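Local coordinates for protein design construct XXA_GVDQ (Synthetic construct, PDB 6NZ1) that is a computationally designed homotrimeric helical protein with no known natural function, one of a set of closely related designs with divergent folds, at residues V40-N43 with A44-E48; N57-I60 with V61-L64; I63-A66 with I67-A70. One frame throughout, in Å; residues are numbered along the deposited sequence. Where two conformers were deposited one is given.

Interaction 1 of 3, residues V40-N43 with A44-E48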
# COMPACT_ATOMS: atom_id res chain seq x y z
N VAL B 40 -5.95 13.56 -11.08
CA VAL B 40 -5.37 12.49 -11.87
C VAL B 40 -3.88 12.36 -11.58
O VAL B 40 -3.33 11.25 -11.55
CB VAL B 40 -5.64 12.75 -13.36
CG1 VAL B 40 -4.87 11.77 -14.23
CG2 VAL B 40 -7.16 12.69 -13.66
N GLU B 41 -3.20 13.48 -11.38
CA GLU B 41 -1.79 13.39 -11.02
C GLU B 41 -1.63 12.73 -9.66
O GLU B 41 -0.74 11.90 -9.48
CB GLU B 41 -1.15 14.77 -11.00
CG GLU B 41 -1.39 15.66 -12.21
CD GLU B 41 -0.87 15.11 -13.54
OE1 GLU B 41 -0.52 15.95 -14.42
OE2 GLU B 41 -0.84 13.86 -13.72
N ASN B 42 -2.46 13.11 -8.69
CA ASN B 42 -2.37 12.51 -7.36
C ASN B 42 -2.69 11.02 -7.42
O ASN B 42 -2.00 10.20 -6.81
CB ASN B 42 -3.33 13.24 -6.41
CG ASN B 42 -3.25 12.76 -4.99
OD1 ASN B 42 -4.22 12.28 -4.43
ND2 ASN B 42 -2.10 12.91 -4.39
N ASN B 43 -3.71 10.65 -8.18
CA ASN B 43 -4.06 9.24 -8.26
C ASN B 43 -2.97 8.45 -8.97
O ASN B 43 -2.69 7.30 -8.59
CB ASN B 43 -5.39 9.10 -8.97
CG ASN B 43 -6.55 9.42 -8.07
OD1 ASN B 43 -6.45 10.25 -7.18
ND2 ASN B 43 -7.67 8.74 -8.28
N ALA B 44 -2.34 9.01 -9.99
CA ALA B 44 -1.27 8.30 -10.67
C ALA B 44 -0.11 8.01 -9.72
O ALA B 44 0.56 6.99 -9.85
CB ALA B 44 -0.79 9.10 -11.87
N GLN B 45 0.13 8.91 -8.76
CA GLN B 45 1.18 8.68 -7.78
C GLN B 45 0.73 7.71 -6.70
O GLN B 45 1.56 6.94 -6.21
CB GLN B 45 1.60 10.01 -7.15
CG GLN B 45 2.29 10.97 -8.11
CD GLN B 45 3.66 10.49 -8.54
OE1 GLN B 45 4.38 9.89 -7.74
NE2 GLN B 45 4.02 10.74 -9.79
N ILE B 46 -0.54 7.73 -6.32
CA ILE B 46 -1.07 6.75 -5.38
C ILE B 46 -0.94 5.35 -5.95
O ILE B 46 -0.52 4.41 -5.27
CB ILE B 46 -2.54 7.09 -5.03
CG1 ILE B 46 -2.60 8.39 -4.22
CG2 ILE B 46 -3.19 5.94 -4.28
CD1 ILE B 46 -3.96 8.72 -3.64
N VAL B 47 -1.29 5.19 -7.23
CA VAL B 47 -1.15 3.89 -7.88
C VAL B 47 0.32 3.44 -7.90
O VAL B 47 0.62 2.27 -7.65
CB VAL B 47 -1.76 3.97 -9.29
CG1 VAL B 47 -1.50 2.70 -10.08
CG2 VAL B 47 -3.25 4.27 -9.17
N GLU B 48 1.24 4.35 -8.21
CA GLU B 48 2.65 3.95 -8.24
C GLU B 48 3.10 3.45 -6.88
O GLU B 48 3.83 2.46 -6.79
CB GLU B 48 3.53 5.12 -8.68
CG GLU B 48 3.41 5.50 -10.13
CD GLU B 48 3.63 4.35 -11.07
OE1 GLU B 48 4.78 4.18 -11.53
OE2 GLU B 48 2.67 3.62 -11.37
O HOH W 1 2.04 13.25 -11.03

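Interaction 2 of 3, residues N57-I60 with V61-L64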
# COMPACT_ATOMS: atom_id res chain seq x y z
N ASN B 57 5.88 -6.49 -0.83
CA ASN B 57 5.36 -7.58 -0.02
C ASN B 57 5.62 -8.92 -0.68
O ASN B 57 5.87 -9.93 -0.00
CB ASN B 57 3.87 -7.37 0.23
CG ASN B 57 3.59 -6.37 1.34
OD1 ASN B 57 4.50 -5.84 1.94
ND2 ASN B 57 2.33 -6.12 1.59
N ALA B 58 5.55 -8.97 -2.01
CA ALA B 58 5.90 -10.19 -2.70
C ALA B 58 7.33 -10.60 -2.39
O ALA B 58 7.63 -11.78 -2.17
CB ALA B 58 5.70 -10.00 -4.20
N GLN B 59 8.24 -9.63 -2.37
CA GLN B 59 9.63 -9.91 -2.06
C GLN B 59 9.80 -10.29 -0.61
O GLN B 59 10.70 -11.06 -0.28
CB GLN B 59 10.49 -8.69 -2.39
CG GLN B 59 11.98 -8.88 -2.27
CD GLN B 59 12.53 -10.01 -3.09
OE1 GLN B 59 13.63 -10.49 -2.83
NE2 GLN B 59 11.80 -10.43 -4.12
N ILE B 60 8.95 -9.76 0.26
CA ILE B 60 9.02 -10.17 1.65
C ILE B 60 8.64 -11.64 1.77
O ILE B 60 9.27 -12.39 2.51
CB ILE B 60 8.12 -9.27 2.51
CG1 ILE B 60 8.81 -7.92 2.70
CG2 ILE B 60 7.85 -9.92 3.82
CD1 ILE B 60 8.04 -6.91 3.46
N VAL B 61 7.61 -12.07 1.04
CA VAL B 61 7.23 -13.48 1.05
C VAL B 61 8.40 -14.35 0.60
O VAL B 61 8.61 -15.45 1.12
CB VAL B 61 5.99 -13.67 0.16
CG1 VAL B 61 5.80 -15.10 -0.21
CG2 VAL B 61 4.77 -13.18 0.85
N GLU B 62 9.17 -13.88 -0.36
CA GLU B 62 10.30 -14.68 -0.82
C GLU B 62 11.32 -14.83 0.28
O GLU B 62 11.87 -15.92 0.49
CB GLU B 62 10.91 -14.05 -2.06
CG GLU B 62 10.00 -14.11 -3.29
CD GLU B 62 9.52 -15.53 -3.65
OE1 GLU B 62 10.34 -16.35 -4.11
OE2 GLU B 62 8.33 -15.83 -3.50
N ILE B 63 11.58 -13.76 1.01
CA ILE B 63 12.52 -13.83 2.12
C ILE B 63 11.96 -14.74 3.19
O ILE B 63 12.69 -15.49 3.84
CB ILE B 63 12.80 -12.42 2.67
CG1 ILE B 63 13.50 -11.58 1.63
CG2 ILE B 63 13.62 -12.48 3.94
CD1 ILE B 63 13.34 -10.08 1.91
N LEU B 64 10.66 -14.68 3.41
CA LEU B 64 10.09 -15.52 4.44
C LEU B 64 10.20 -16.99 4.05
O LEU B 64 10.41 -17.84 4.92
CB LEU B 64 8.63 -15.16 4.67
CG LEU B 64 8.22 -13.82 5.29
CD1 LEU B 64 6.69 -13.68 5.19
CD2 LEU B 64 8.66 -13.67 6.73
O HOH W 2 6.42 -13.88 -3.72

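Interaction 3 of 3, residues I63-A66 with I67-A70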
# COMPACT_ATOMS: atom_id res chain seq x y z
N ILE B 63 11.58 -13.76 1.01
CA ILE B 63 12.52 -13.83 2.12
C ILE B 63 11.96 -14.74 3.19
O ILE B 63 12.69 -15.49 3.84
CB ILE B 63 12.80 -12.42 2.67
CG1 ILE B 63 13.50 -11.58 1.63
CG2 ILE B 63 13.62 -12.48 3.94
CD1 ILE B 63 13.34 -10.08 1.91
N LEU B 64 10.66 -14.68 3.41
CA LEU B 64 10.09 -15.52 4.44
C LEU B 64 10.20 -16.99 4.05
O LEU B 64 10.41 -17.84 4.92
CB LEU B 64 8.63 -15.16 4.67
CG LEU B 64 8.22 -13.82 5.29
CD1 LEU B 64 6.69 -13.68 5.19
CD2 LEU B 64 8.66 -13.67 6.73
N ARG B 65 10.06 -17.30 2.77
CA ARG B 65 10.23 -18.68 2.33
C ARG B 65 11.67 -19.15 2.53
O ARG B 65 11.90 -20.29 2.94
CB ARG B 65 9.84 -18.83 0.87
CG ARG B 65 10.06 -20.23 0.28
CD ARG B 65 9.18 -21.24 0.98
NE ARG B 65 9.42 -22.64 0.65
CZ ARG B 65 10.15 -23.46 1.39
NH1 ARG B 65 10.72 -23.00 2.49
NH2 ARG B 65 10.28 -24.74 1.05
N ALA B 66 12.64 -18.29 2.21
CA ALA B 66 14.04 -18.65 2.37
C ALA B 66 14.37 -18.87 3.84
O ALA B 66 15.16 -19.75 4.18
CB ALA B 66 14.95 -17.57 1.79
N ILE B 67 13.74 -18.10 4.72
CA ILE B 67 13.95 -18.25 6.15
C ILE B 67 13.44 -19.60 6.62
O ILE B 67 14.10 -20.29 7.42
CB ILE B 67 13.27 -17.11 6.91
CG1 ILE B 67 14.05 -15.81 6.75
CG2 ILE B 67 13.19 -17.46 8.34
CD1 ILE B 67 13.35 -14.60 7.30
N ILE B 68 12.26 -19.99 6.17
CA ILE B 68 11.76 -21.31 6.53
C ILE B 68 12.73 -22.39 6.06
O ILE B 68 12.98 -23.37 6.78
CB ILE B 68 10.35 -21.52 5.94
CG1 ILE B 68 9.37 -20.56 6.65
CG2 ILE B 68 9.93 -22.97 6.11
CD1 ILE B 68 8.00 -20.43 6.01
N GLU B 69 13.33 -22.22 4.88
CA GLU B 69 14.31 -23.19 4.41
C GLU B 69 15.54 -23.21 5.31
O GLU B 69 16.10 -24.28 5.57
CB GLU B 69 14.70 -22.88 2.97
CG GLU B 69 15.94 -23.61 2.49
CD GLU B 69 15.76 -25.12 2.38
OE1 GLU B 69 14.64 -25.62 2.57
OE2 GLU B 69 16.76 -25.81 2.11
N ALA B 70 15.98 -22.05 5.77
CA ALA B 70 17.13 -22.02 6.66
C ALA B 70 16.86 -22.85 7.90
O ALA B 70 17.68 -23.69 8.29
CB ALA B 70 17.46 -20.58 7.04
O HOH W 3 12.13 -25.49 3.30

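Interaction 1 of 3, residues V40-N43 with A44-E48
Val40 O receives Ala44 N at 2.9 Å, the first of the i to i+4 backbone bonds that join 40-43 to 44-48 as one unbroken run of helix 29-73. The methyl CB of Ala44 rests against the same carbonyl oxygen. At Glu41 the next rung is longer: Gln45 N lies 3.2 Å from Glu41 O, and CG of Gln45 lies close to that oxygen. Asn42 O accepts Ile46 N at 2.9 Å. The Asn42 side chain, swung anti to the backbone N (chi1 -176°), brings OD1 to 3.7 Å from CD1 of Ile46, the two side chains crossing at a slant with the amide oxygen near the methyl. OD1 also receives a weak bond from Asn43 ND2 of the third subunit. Ile46 CG1 packs on Asn42 O at 3.2 Å. Asn43 O takes the straightest of these bonds, from Val47 N at 168°, with Val47 CG2 lodged 3.1 Å from that oxygen. The Asn43 amide faces the trimer interior, where ND2 bonds to Asn43 and Asn42 of the second subunit and OD1 to Asn43 of the third, a buried polar layer next to a layer of Ile46 from all three chains. Helix 6-25 of the same chain flanks this turn through Ser12, bonded to Asn42 ND2, and Leu9, against Ile46; Leu16 and Leu9 of the second subunit cover Val40 and Val47.

Interaction 2 of 3, residues N57-I60 with V61-L64
Ile60 and Leu64 make the apolar contact of this turn: the two side chains lie side by side and point the same way, with CG2 of Ile60 4.2 Å from CD1 of Leu64. Leu64 CG also leans on Ile60 O at 3.3 Å, its branch placed beside the backbone N by a chi1 of -67°. Ile63 drapes its CG1 and CD1 over Gln59 O in a similar way, and CG2 of Val61 sits by Asn57 O. Both Ile60 and Leu64 meet their own copies in the second subunit, so the pair forms successive layers of the central three-helix core built from helix 29-73 of each chain. Asn57 precedes them with a polar layer, its amide bonded to Asn57 of both neighbouring subunits. Among backbone bonds, Leu64 N to Ile60 O is the shortest, at 2.8 Å, whereas Glu62 N reaches Ala58 O at 3.2 Å. Water adds a second grip on that carbonyl: one molecule donates to Ala58 O at 2.9 Å and to Glu62 OE2 at 2.7 Å, the glutamate chain being bent at chi2 (-55°). On the flank toward helix 78-94, Leu88 of the same chain touches Val61 and Leu64.

Interaction 3 of 3, residues I63-A66 with I67-A70
Ile67 N, Ile68 N, Glu69 N and Ala70 N bond in turn to the carbonyl oxygens of Ile63, Leu64, Arg65 and Ala66, a regular alpha-helical turn near the end of helix 29-73. Lengths vary little: Ile67 N is 2.9 Å from Ile63 O. The next bond, from Ile68 N to Leu64 O, measures 3.1 Å. Along the core side, CD1 of Ile67 comes to 4.0 Å from CG2 of Ile63, the two side chains slanting past one another. Ile67 also meets Ile67 of the second subunit and Met84 of the third, continuing the apolar core. On another side, Arg65 runs at about a right angle to Ile68. Its CG is anti to the backbone N (chi1 177°), and a bend at chi2 (64°) carries the guanidinium forward along the helix. NH1 then lies 3.7 Å from CG2 of Ile68, an oblique approach, with Glu69 N a non-bonded neighbour at the guanidinium edge. Met84 and Lys85 of the same chain touch Ile68, and Leu88 of that chain touches Arg65. A water at the guanidinium edge, in its plane, accepts from NH1 at 3.0 Å and donates to Glu69 OE1 at 2.6 Å. Arg65 NH2 and Glu69 OE1 remain 4.7 Å apart, not in direct contact. The water links the two groups by hydrogen bonds, and their opposite charges probably still attract at that range.

How the interactions relate
All three contacts lie on helix 29-73, the long central helix of each subunit, interaction 1 first, then 2 and 3, which overlap; all touch the second subunit. Interaction 1 lies on the opposite side of the chain's centre from the other two: its centre is about 25 Å from that of interaction 2 and about 34 Å from that of interaction 3, and nearest atoms are about 11 Å and 18 Å apart. Interactions 2 and 3 share Ile63 and Leu64, with centres about 9 Å apart. The covering helices, from the same and neighbouring chains, change from 6-25 beside interaction 1 to 78-94 beside the others. Asparagine layers occur in interactions 1 and 2, whereas interaction 3 contributes aliphatic side chains to the trimer core.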